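Local coordinates for protein histone-lysine N-methyltransferase, H3 lysine-9 specific SUVH4 (Arabidopsis thaliana, PDB 4QEO) that methylates histone H3 to set a mark of transcriptional repression, and binds methylated DNA through its SRA domain, at residues A[325-330]-A[466-471]; A[352-357]-A[378-383]; A[140-145]-A[202-207]; A[105-110]-A[152-157]. All coordinates share one frame; numbering follows the deposited sequence.

Contact 1. Residues A[325-330]-A[466-471]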
# COMPACT_ATOMS: atom_id res chain seq x y z
N ILE A 325 4.74 -3.82 -11.82
CA ILE A 325 5.85 -4.33 -11.03
C ILE A 325 6.69 -3.19 -10.44
O ILE A 325 7.05 -3.22 -9.27
CB ILE A 325 6.73 -5.30 -11.85
CG1 ILE A 325 5.93 -6.58 -12.17
CG2 ILE A 325 8.00 -5.66 -11.10
CD1 ILE A 325 6.53 -7.43 -13.24
N GLU A 326 6.98 -2.19 -11.26
CA GLU A 326 7.76 -1.04 -10.83
C GLU A 326 7.59 0.14 -11.79
O GLU A 326 7.23 -0.04 -12.96
CB GLU A 326 9.25 -1.40 -10.74
CG GLU A 326 9.85 -1.79 -12.09
CD GLU A 326 11.27 -2.31 -11.97
OE1 GLU A 326 12.11 -1.61 -11.38
OE2 GLU A 326 11.53 -3.43 -12.47
N SER A 327 7.87 1.33 -11.29
CA SER A 327 7.74 2.55 -12.06
C SER A 327 8.76 2.55 -13.19
O SER A 327 9.84 1.97 -13.07
CB SER A 327 7.95 3.76 -11.16
OG SER A 327 7.70 4.96 -11.87
N ARG A 328 8.38 3.20 -14.28
CA ARG A 328 9.23 3.32 -15.47
C ARG A 328 9.07 4.71 -16.05
O ARG A 328 8.13 5.43 -15.71
CB ARG A 328 8.80 2.32 -16.54
CG ARG A 328 8.74 0.89 -16.07
CD ARG A 328 9.28 -0.03 -17.14
NE ARG A 328 9.06 -1.43 -16.81
CZ ARG A 328 9.33 -2.43 -17.64
NH1 ARG A 328 9.85 -2.18 -18.84
NH2 ARG A 328 9.10 -3.69 -17.28
N ASP A 329 9.98 5.08 -16.96
CA ASP A 329 9.83 6.30 -17.74
C ASP A 329 8.51 6.24 -18.50
O ASP A 329 7.74 7.21 -18.51
CB ASP A 329 10.98 6.47 -18.73
CG ASP A 329 12.23 7.03 -18.08
OD1 ASP A 329 12.13 7.52 -16.93
OD2 ASP A 329 13.31 6.99 -18.71
N VAL A 330 8.23 5.10 -19.12
CA VAL A 330 6.96 4.92 -19.81
C VAL A 330 6.58 3.44 -19.89
O VAL A 330 7.45 2.57 -20.03
CB VAL A 330 6.96 5.58 -21.22
CG1 VAL A 330 7.92 4.87 -22.15
CG2 VAL A 330 5.55 5.61 -21.82
N ASN A 466 0.80 8.10 -1.28
CA ASN A 466 0.66 6.65 -1.43
C ASN A 466 0.34 6.25 -2.88
O ASN A 466 0.17 5.07 -3.19
CB ASN A 466 -0.35 6.08 -0.42
CG ASN A 466 -1.69 6.77 -0.50
OD1 ASN A 466 -1.99 7.44 -1.49
ND2 ASN A 466 -2.50 6.62 0.53
N LEU A 467 0.25 7.25 -3.77
CA LEU A 467 0.15 7.01 -5.21
C LEU A 467 1.34 7.62 -5.96
O LEU A 467 2.02 8.51 -5.46
CB LEU A 467 -1.15 7.58 -5.80
CG LEU A 467 -2.47 7.19 -5.13
CD1 LEU A 467 -3.65 7.87 -5.84
CD2 LEU A 467 -2.64 5.69 -5.14
N PHE A 468 1.56 7.14 -7.18
CA PHE A 468 2.51 7.77 -8.07
C PHE A 468 1.97 7.82 -9.49
O PHE A 468 1.07 7.05 -9.86
CB PHE A 468 3.88 7.08 -8.01
CG PHE A 468 3.92 5.73 -8.67
CD1 PHE A 468 3.52 4.60 -7.99
CD2 PHE A 468 4.39 5.60 -9.98
CE1 PHE A 468 3.58 3.35 -8.60
CE2 PHE A 468 4.45 4.37 -10.59
CZ PHE A 468 4.04 3.23 -9.90
N VAL A 469 2.52 8.76 -10.26
CA VAL A 469 2.15 9.00 -11.65
C VAL A 469 3.00 8.17 -12.59
O VAL A 469 4.23 8.21 -12.53
CB VAL A 469 2.36 10.48 -12.01
CG1 VAL A 469 2.33 10.67 -13.52
CG2 VAL A 469 1.32 11.35 -11.33
N GLN A 470 2.34 7.43 -13.47
CA GLN A 470 3.00 6.61 -14.46
C GLN A 470 2.52 6.98 -15.86
O GLN A 470 1.31 6.94 -16.15
CB GLN A 470 2.73 5.13 -14.18
CG GLN A 470 3.33 4.21 -15.21
CD GLN A 470 4.84 4.28 -15.22
OE1 GLN A 470 5.50 3.94 -14.24
NE2 GLN A 470 5.39 4.74 -16.34
N CYS A 471 3.46 7.36 -16.73
CA CYS A 471 3.13 7.63 -18.12
C CYS A 471 2.92 6.33 -18.88
O CYS A 471 3.73 5.41 -18.78
CB CYS A 471 4.22 8.47 -18.81
SG CYS A 471 4.22 10.22 -18.31
O HOH W 1 6.72 7.06 -13.15
O HOH W 2 6.12 7.91 -16.10

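Contact 2. Residues A[352-357]-A[378-383]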
# COMPACT_ATOMS: atom_id res chain seq x y z
N ARG A 352 -11.66 -1.62 -15.87
CA ARG A 352 -12.66 -0.87 -15.14
C ARG A 352 -12.19 -0.61 -13.72
O ARG A 352 -11.32 -1.32 -13.20
CB ARG A 352 -13.97 -1.66 -15.11
CG ARG A 352 -13.80 -2.98 -14.43
CD ARG A 352 -15.01 -3.84 -14.65
NE ARG A 352 -14.92 -5.08 -13.88
CZ ARG A 352 -15.81 -6.05 -13.95
NH1 ARG A 352 -16.86 -5.93 -14.74
NH2 ARG A 352 -15.65 -7.15 -13.21
N LEU A 353 -12.75 0.42 -13.10
CA LEU A 353 -12.41 0.77 -11.74
C LEU A 353 -12.61 -0.45 -10.84
O LEU A 353 -13.68 -1.06 -10.83
CB LEU A 353 -13.25 1.96 -11.27
CG LEU A 353 -13.11 2.37 -9.81
CD1 LEU A 353 -11.68 2.74 -9.49
CD2 LEU A 353 -14.06 3.53 -9.52
N ARG A 354 -11.55 -0.84 -10.13
CA ARG A 354 -11.55 -2.06 -9.34
C ARG A 354 -12.00 -1.85 -7.91
O ARG A 354 -12.25 -2.82 -7.21
CB ARG A 354 -10.13 -2.65 -9.24
CG ARG A 354 -9.46 -3.04 -10.53
CD ARG A 354 -7.95 -3.14 -10.30
NE ARG A 354 -7.26 -3.83 -11.38
CZ ARG A 354 -7.12 -3.34 -12.61
NH1 ARG A 354 -7.63 -2.16 -12.93
NH2 ARG A 354 -6.47 -4.04 -13.53
N PHE A 355 -12.02 -0.60 -7.44
CA PHE A 355 -12.19 -0.36 -6.00
C PHE A 355 -13.38 0.54 -5.68
O PHE A 355 -13.73 1.42 -6.46
CB PHE A 355 -10.93 0.28 -5.39
CG PHE A 355 -9.65 -0.42 -5.75
CD1 PHE A 355 -9.29 -1.59 -5.13
CD2 PHE A 355 -8.81 0.11 -6.71
CE1 PHE A 355 -8.11 -2.24 -5.45
CE2 PHE A 355 -7.62 -0.53 -7.04
CZ PHE A 355 -7.28 -1.71 -6.41
N ASN A 356 -13.96 0.32 -4.50
CA ASN A 356 -15.00 1.20 -3.99
C ASN A 356 -14.37 2.43 -3.36
O ASN A 356 -13.70 2.34 -2.34
CB ASN A 356 -15.86 0.44 -2.97
CG ASN A 356 -16.61 -0.73 -3.60
OD1 ASN A 356 -17.30 -0.57 -4.61
ND2 ASN A 356 -16.48 -1.92 -3.02
N LEU A 357 -14.60 3.59 -3.97
CA LEU A 357 -13.97 4.81 -3.52
C LEU A 357 -15.00 5.81 -3.06
O LEU A 357 -16.20 5.66 -3.31
CB LEU A 357 -13.16 5.44 -4.66
CG LEU A 357 -12.12 4.54 -5.34
CD1 LEU A 357 -11.37 5.33 -6.39
CD2 LEU A 357 -11.16 3.95 -4.31
N GLY A 378 0.99 -1.36 -6.70
CA GLY A 378 1.10 -1.69 -8.10
C GLY A 378 -0.24 -1.68 -8.81
O GLY A 378 -0.28 -1.75 -10.03
N SER A 379 -1.33 -1.61 -8.06
CA SER A 379 -2.65 -1.61 -8.66
C SER A 379 -2.90 -0.25 -9.29
O SER A 379 -2.51 0.78 -8.71
CB SER A 379 -3.76 -1.90 -7.63
OG SER A 379 -3.60 -3.17 -7.02
N PRO A 380 -3.53 -0.24 -10.47
CA PRO A 380 -3.93 1.04 -11.04
C PRO A 380 -5.10 1.61 -10.26
O PRO A 380 -6.01 0.88 -9.87
CB PRO A 380 -4.37 0.66 -12.46
CG PRO A 380 -4.80 -0.77 -12.35
CD PRO A 380 -3.89 -1.39 -11.33
N VAL A 381 -5.06 2.92 -10.03
CA VAL A 381 -6.19 3.62 -9.44
C VAL A 381 -7.01 4.31 -10.53
O VAL A 381 -8.23 4.10 -10.63
CB VAL A 381 -5.76 4.62 -8.35
CG1 VAL A 381 -6.96 5.40 -7.82
CG2 VAL A 381 -5.07 3.88 -7.22
N CYS A 382 -6.37 5.14 -11.36
CA CYS A 382 -7.16 5.75 -12.45
C CYS A 382 -6.29 6.50 -13.41
O CYS A 382 -5.22 6.93 -13.03
CB CYS A 382 -8.19 6.75 -11.91
SG CYS A 382 -7.46 8.07 -10.92
N GLU A 383 -6.77 6.69 -14.63
CA GLU A 383 -6.13 7.60 -15.55
C GLU A 383 -6.58 9.00 -15.16
O GLU A 383 -7.71 9.20 -14.72
CB GLU A 383 -6.54 7.31 -17.00
CG GLU A 383 -5.78 8.14 -18.03
CD GLU A 383 -6.06 7.75 -19.48
OE1 GLU A 383 -6.40 6.58 -19.75
OE2 GLU A 383 -5.94 8.63 -20.36
O HOH W 3 -8.77 0.51 -10.59

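Contact 3. Residues A[140-145]-A[202-207]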
# COMPACT_ATOMS: atom_id res chain seq x y z
N LYS A 140 -4.88 -28.83 13.57
CA LYS A 140 -4.13 -27.74 14.20
C LYS A 140 -4.23 -27.74 15.72
O LYS A 140 -4.20 -26.68 16.34
CB LYS A 140 -4.54 -26.38 13.64
CG LYS A 140 -4.18 -26.18 12.17
CD LYS A 140 -4.55 -24.77 11.74
CE LYS A 140 -4.32 -24.53 10.26
NZ LYS A 140 -4.69 -23.12 9.91
N ARG A 141 -4.33 -28.92 16.31
CA ARG A 141 -4.42 -29.03 17.77
C ARG A 141 -3.09 -29.39 18.39
O ARG A 141 -2.13 -29.73 17.68
CB ARG A 141 -5.45 -30.09 18.13
CG ARG A 141 -6.75 -29.84 17.45
CD ARG A 141 -7.83 -30.65 18.08
NE ARG A 141 -9.15 -30.16 17.71
CZ ARG A 141 -10.27 -30.60 18.26
NH1 ARG A 141 -11.44 -30.10 17.86
NH2 ARG A 141 -10.23 -31.53 19.20
N GLN A 142 -3.03 -29.31 19.72
CA GLN A 142 -1.86 -29.77 20.46
C GLN A 142 -1.76 -31.28 20.34
O GLN A 142 -2.76 -31.98 20.46
CB GLN A 142 -1.96 -29.37 21.94
CG GLN A 142 -1.99 -27.83 22.15
CD GLN A 142 -0.93 -27.12 21.31
OE1 GLN A 142 -1.25 -26.44 20.32
NE2 GLN A 142 0.33 -27.29 21.67
N ILE A 143 -0.56 -31.80 20.11
CA ILE A 143 -0.38 -33.24 19.95
C ILE A 143 0.73 -33.80 20.82
O ILE A 143 0.98 -35.00 20.81
CB ILE A 143 -0.06 -33.59 18.49
CG1 ILE A 143 1.11 -32.74 18.00
CG2 ILE A 143 -1.27 -33.34 17.60
CD1 ILE A 143 1.48 -33.03 16.55
N LYS A 144 1.42 -32.94 21.56
CA LYS A 144 2.27 -33.39 22.65
C LYS A 144 2.51 -32.25 23.62
O LYS A 144 2.05 -31.13 23.38
CB LYS A 144 3.62 -33.94 22.16
CG LYS A 144 4.44 -32.98 21.36
CD LYS A 144 5.77 -33.62 21.04
CE LYS A 144 6.28 -33.17 19.71
NZ LYS A 144 7.24 -34.17 19.15
N ASP A 145 3.23 -32.54 24.70
CA ASP A 145 3.53 -31.56 25.74
C ASP A 145 4.43 -30.45 25.25
O ASP A 145 5.30 -30.68 24.39
CB ASP A 145 4.25 -32.22 26.92
CG ASP A 145 3.35 -33.11 27.76
OD1 ASP A 145 2.14 -33.19 27.50
OD2 ASP A 145 3.89 -33.72 28.72
N PHE A 202 -2.67 -32.04 26.75
CA PHE A 202 -1.22 -31.99 26.84
C PHE A 202 -0.81 -30.71 27.59
O PHE A 202 -1.54 -29.74 27.62
CB PHE A 202 -0.59 -31.97 25.44
CG PHE A 202 -0.91 -33.19 24.62
CD1 PHE A 202 -0.18 -34.36 24.79
CD2 PHE A 202 -1.95 -33.18 23.70
CE1 PHE A 202 -0.47 -35.51 24.03
CE2 PHE A 202 -2.26 -34.33 22.94
CZ PHE A 202 -1.51 -35.49 23.11
N THR A 203 0.38 -30.73 28.19
CA THR A 203 0.89 -29.55 28.87
C THR A 203 1.08 -28.42 27.88
O THR A 203 1.68 -28.61 26.83
CB THR A 203 2.25 -29.83 29.53
OG1 THR A 203 2.10 -30.89 30.48
CG2 THR A 203 2.78 -28.57 30.24
N VAL A 204 0.52 -27.26 28.21
CA VAL A 204 0.85 -26.01 27.54
C VAL A 204 1.33 -24.97 28.55
O VAL A 204 0.95 -24.99 29.73
CB VAL A 204 -0.33 -25.41 26.78
CG1 VAL A 204 -0.70 -26.31 25.62
CG2 VAL A 204 -1.51 -25.13 27.73
N TYR A 205 2.20 -24.09 28.07
CA TYR A 205 2.59 -22.92 28.83
C TYR A 205 1.65 -21.82 28.41
O TYR A 205 1.26 -21.75 27.27
CB TYR A 205 4.06 -22.57 28.59
CG TYR A 205 4.92 -23.54 29.36
CD1 TYR A 205 5.30 -24.76 28.80
CD2 TYR A 205 5.27 -23.28 30.67
CE1 TYR A 205 6.05 -25.69 29.53
CE2 TYR A 205 6.01 -24.18 31.41
CZ TYR A 205 6.40 -25.38 30.83
OH TYR A 205 7.13 -26.27 31.57
N LYS A 206 1.25 -20.98 29.36
CA LYS A 206 0.31 -19.90 29.09
C LYS A 206 0.93 -18.63 29.61
O LYS A 206 1.49 -18.64 30.71
CB LYS A 206 -1.04 -20.15 29.81
CG LYS A 206 -1.84 -21.31 29.21
CD LYS A 206 -3.27 -21.28 29.74
CE LYS A 206 -4.22 -21.84 28.71
NZ LYS A 206 -5.60 -22.03 29.24
N TYR A 207 0.81 -17.56 28.83
CA TYR A 207 1.44 -16.28 29.10
C TYR A 207 0.35 -15.24 29.17
O TYR A 207 -0.35 -14.99 28.21
CB TYR A 207 2.51 -15.94 28.02
CG TYR A 207 3.63 -16.95 28.09
CD1 TYR A 207 3.55 -18.15 27.40
CD2 TYR A 207 4.73 -16.74 28.91
CE1 TYR A 207 4.55 -19.12 27.50
CE2 TYR A 207 5.74 -17.71 29.02
CZ TYR A 207 5.63 -18.89 28.31
OH TYR A 207 6.61 -19.85 28.41
O HOH W 4 0.67 -29.07 24.37
O HOH W 5 4.79 -31.97 30.67

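Contact 4. Residues A[105-110]-A[152-157]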
# COMPACT_ATOMS: atom_id res chain seq x y z
N PRO A 105 17.41 -16.24 26.63
CA PRO A 105 16.78 -15.49 25.53
C PRO A 105 15.70 -14.55 26.02
O PRO A 105 15.17 -14.74 27.12
CB PRO A 105 16.14 -16.60 24.68
CG PRO A 105 15.85 -17.70 25.68
CD PRO A 105 17.01 -17.66 26.63
N LEU A 106 15.39 -13.54 25.21
CA LEU A 106 14.32 -12.60 25.57
C LEU A 106 13.40 -12.42 24.40
O LEU A 106 13.86 -12.13 23.31
CB LEU A 106 14.89 -11.21 25.88
CG LEU A 106 15.36 -10.82 27.27
CD1 LEU A 106 15.92 -9.41 27.18
CD2 LEU A 106 14.22 -10.93 28.29
N ALA A 107 12.10 -12.53 24.60
CA ALA A 107 11.17 -12.32 23.49
C ALA A 107 11.03 -10.83 23.18
O ALA A 107 11.15 -9.99 24.08
CB ALA A 107 9.81 -12.93 23.83
N VAL A 108 10.81 -10.50 21.90
CA VAL A 108 10.59 -9.11 21.51
C VAL A 108 9.29 -8.89 20.74
O VAL A 108 8.78 -7.78 20.72
CB VAL A 108 11.77 -8.51 20.69
CG1 VAL A 108 13.06 -8.56 21.53
CG2 VAL A 108 11.94 -9.21 19.34
N SER A 109 8.75 -9.95 20.13
CA SER A 109 7.59 -9.81 19.24
C SER A 109 6.83 -11.13 19.15
O SER A 109 7.44 -12.20 18.94
CB SER A 109 8.04 -9.34 17.84
OG SER A 109 6.95 -9.29 16.92
N ILE A 110 5.51 -11.07 19.32
CA ILE A 110 4.69 -12.26 19.11
C ILE A 110 3.58 -11.98 18.11
O ILE A 110 3.17 -10.85 17.93
CB ILE A 110 4.06 -12.81 20.43
CG1 ILE A 110 3.07 -11.79 21.01
CG2 ILE A 110 5.17 -13.13 21.43
CD1 ILE A 110 2.24 -12.33 22.15
N ASN A 152 9.17 -19.92 24.71
CA ASN A 152 8.60 -20.05 26.01
C ASN A 152 9.53 -19.59 27.13
O ASN A 152 9.13 -18.85 27.97
CB ASN A 152 8.13 -21.48 26.23
CG ASN A 152 7.15 -21.95 25.16
OD1 ASN A 152 6.58 -21.18 24.44
ND2 ASN A 152 6.97 -23.23 25.08
N LEU A 153 10.80 -19.97 27.07
CA LEU A 153 11.82 -19.48 27.97
C LEU A 153 12.02 -17.96 27.80
O LEU A 153 12.16 -17.21 28.77
CB LEU A 153 13.14 -20.25 27.74
CG LEU A 153 14.33 -19.82 28.60
CD1 LEU A 153 14.03 -19.98 30.12
CD2 LEU A 153 15.59 -20.58 28.18
N ALA A 154 11.98 -17.51 26.54
CA ALA A 154 12.17 -16.09 26.21
C ALA A 154 11.07 -15.21 26.82
O ALA A 154 11.36 -14.14 27.41
CB ALA A 154 12.23 -15.91 24.66
N LEU A 155 9.82 -15.65 26.67
CA LEU A 155 8.68 -14.96 27.30
C LEU A 155 8.77 -15.01 28.82
O LEU A 155 8.42 -14.04 29.52
CB LEU A 155 7.36 -15.56 26.83
CG LEU A 155 6.98 -15.23 25.37
CD1 LEU A 155 5.79 -16.08 24.93
CD2 LEU A 155 6.65 -13.75 25.27
N LYS A 156 9.24 -16.14 29.35
CA LYS A 156 9.44 -16.22 30.81
C LYS A 156 10.44 -15.15 31.28
O LYS A 156 10.22 -14.48 32.31
CB LYS A 156 9.91 -17.63 31.21
CG LYS A 156 10.79 -17.72 32.47
CD LYS A 156 11.20 -19.21 32.71
CE LYS A 156 12.36 -19.39 33.72
NZ LYS A 156 11.94 -19.06 35.10
N HIS A 157 11.52 -14.97 30.53
CA HIS A 157 12.51 -13.97 30.93
C HIS A 157 11.93 -12.56 30.81
O HIS A 157 12.25 -11.68 31.61
CB HIS A 157 13.81 -14.12 30.13
CG HIS A 157 14.60 -15.35 30.49
ND1 HIS A 157 15.45 -15.98 29.61
CD2 HIS A 157 14.65 -16.07 31.64
CE1 HIS A 157 16.01 -17.02 30.20
NE2 HIS A 157 15.53 -17.10 31.44

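Contact 1. Residues A[325-330]-A[466-471]
Gln470 reaches across to the backbone of Arg328 with the flat end of its side chain. CG stands anti to the backbone N (chi1 177°), and a bend at chi2 swings the amide round to meet the 325-330 backbone. OE1 offers an in-plane lone pair to Arg328 N at 3.0 Å. On the other side of the same amide, NE2 donates to Arg328 O at 2.9 Å, lying above that carbonyl's plane. NE2 also gives a nearly straight bond of 3.0 Å to Cys471 O (175° at the hydrogen), so three bonds fix the amide's rotation. Phe468 holds CG in the crowded position between N and carbonyl carbon, which sets its CE2 3.5 Å from Ser327 OG, an oblique approach; Gln470 OE1 lies in the plane of the same ring, at its edge. A water joins Ser327 OG, at 2.6 Å, to Val469 O. Farther along, Val330 CA makes a CH···O contact of 3.4 Å with Cys471 O. A basic side chain of the bound peptide makes a cation-pi contact with Phe468, so this side of the contact borders the peptide. Ile325 packs on helix 10-30, while Phe468 and Gln470 touch Leu324 of strand 323-324; strand 467-473 runs between parallel 331-332 and antiparallel 483-488, joining the pre-SET loop 325-330 to the SET sheet.

Contact 2. Residues A[352-357]-A[378-383]
Arg354 NH2 is gripped twice, by a hydrogen bond to Asp321 O and a weak one to Thr348 O, both backbone carbonyls beyond the two segments. That hold fixes the guanidinium as it lies against Pro380. The arginine chain runs extended from CG to NE and then turns (chi4 69°), presenting one face of the guanidinium to the proline; the two side chains cross at about a right angle. Pro380 CG comes to 3.2 Å from Arg354 NH1, toward the rim of the guanidinium. Nearer the backbone, Arg354 CB sits over the centre of the Phe355 ring, 3.9 Å above its plane, so the start of the arginine covers one face of the next residue's ring. Phe355 meets 378-383 edge on: CE2 is 3.5 Å from Pro380 O, which lies in the ring plane, and CZ is 3.7 Å from Ser379 CB. Ser379 OG turns to Pro376 O for its hydrogen bond. Farther along, Leu353 CD1 comes within 3.9 Å of Val381 O. One water bridges the backbones, accepting from Arg354 N at 3.1 Å and donating to Pro380 O at 2.9 Å. Val381 and Cys382 form a classic beta bulge opposite Leu486 of strand 483-488, which pairs with the edge strand 380-383. With no direct hydrogen bond across the two segments, the join rests on van der Waals contacts and one bridging water, and the positive edge of the Phe355 ring is likely to give its approach to Pro380 O a mild electrostatic gain.

Contact 3. Residues A[140-145]-A[202-207]
Phe202 lays its ring flat against the peptide between Ile143 and Lys144. Ile143 C and Lys144 N both stand over the ring centre, the carbon 3.6 Å above the plane. Along the same face, CZ comes to 3.4 Å from Ile143 O and CD1 to 3.4 Å from Lys144 CA. Phe202 has CG anti to its carbonyl carbon (chi1 -61°), which swings the ring toward the 140-145 loop. At the ring's edge, in its plane, lies Asp145 OD1. That oxygen takes a hydrogen bond from Thr203 N, 3.1 Å long, arriving from above the carboxylate plane; Lys197 adds a long, weak ion pair to it and a weak hydrogen bond to Thr203 OG1. A water bridges the other oxygen, Asp145 OD2 at 2.8 Å, to Thr203 OG1. Another donates to Lys144 O at 2.7 Å and to Thr203 O, and accepts from Gln142 NE2, which also bonds Gly132 O. Gln142 CG packs crosswise on Val204 CG1, 4.0 Å apart. An alanine at Phe202 would take away the whole ring and would probably leave the Ile143-Lys144 peptide without its flat partner and the loop less firmly held. A ring laid face-on over a peptide at the start of strand 203-211 thus joins the loop that precedes helix 151-161 to the large mixed sheet of the SRA domain, near the bound DNA.

Contact 4. Residues A[105-110]-A[152-157]
Strand 106-110 crosses helix 152-157 almost square, at 92°, with the axes 5.6 Å apart at closest. The CA atoms come nearest at Leu106 and Ala154; just before, Pro105 follows a cis peptide bond. Its carbonyl takes the stronger of the two hydrogen bonds across the contact: His157 ND1 donates to Pro105 O at 2.8 Å, in the carbonyl plane on a lone pair, with the acceptor close to the imidazole plane. Ala154 CA adds a CH···O contact to the same Pro105 O at 3.4 Å. One face of the imidazole lies under Leu153 O, toward the rim. Ala107 N gives a weak hydrogen bond of 3.3 Å to Ala154 O. The rest is apolar: Leu153 CD2 reaches across to Pro105 CD at 3.6 Å, and the small Ala107 CB meets both Ala154 CB and Leu155 CD2, the latter at 3.6 Å. Leu106 bends back so that CD2 touches His157 CB at 3.7 Å. Replacing His157 with an alanine would remove the ND1 donor and is likely to leave Pro105 O without the imidazole hydrogen bond in this buried place. Strand 106-112, with a classic bulge at Val108 and Ser109 opposite Asp89, lies between antiparallel 88-91 and parallel 165-172. A helix laid across a curved mixed sheet in this way, with Leu155 also meeting Tyr207, belongs to the SRA fold of the PUA clan.

Contacts 1 and 2 lie in the catalytic half of the chain and reach one four-stranded sheet, touching where Leu467 packs on Val381; contact 2 is nested inside the loop that contact 1 closes. Contacts 3 and 4 share the SRA sheet, on the other side of the chain's centre, and meet at Tyr207, whose hydroxyl makes a weak hydrogen bond with Asn152 O. Contacts 2 and 4 are buried; contact 4 is largely apolar round one imidazole bond, while contact 2 sets a guanidinium and a ring edge against a proline, with a bridging water. Contacts 1 and 3, partly buried, both use side-chain oxygens and waters to hold a loop against a strand.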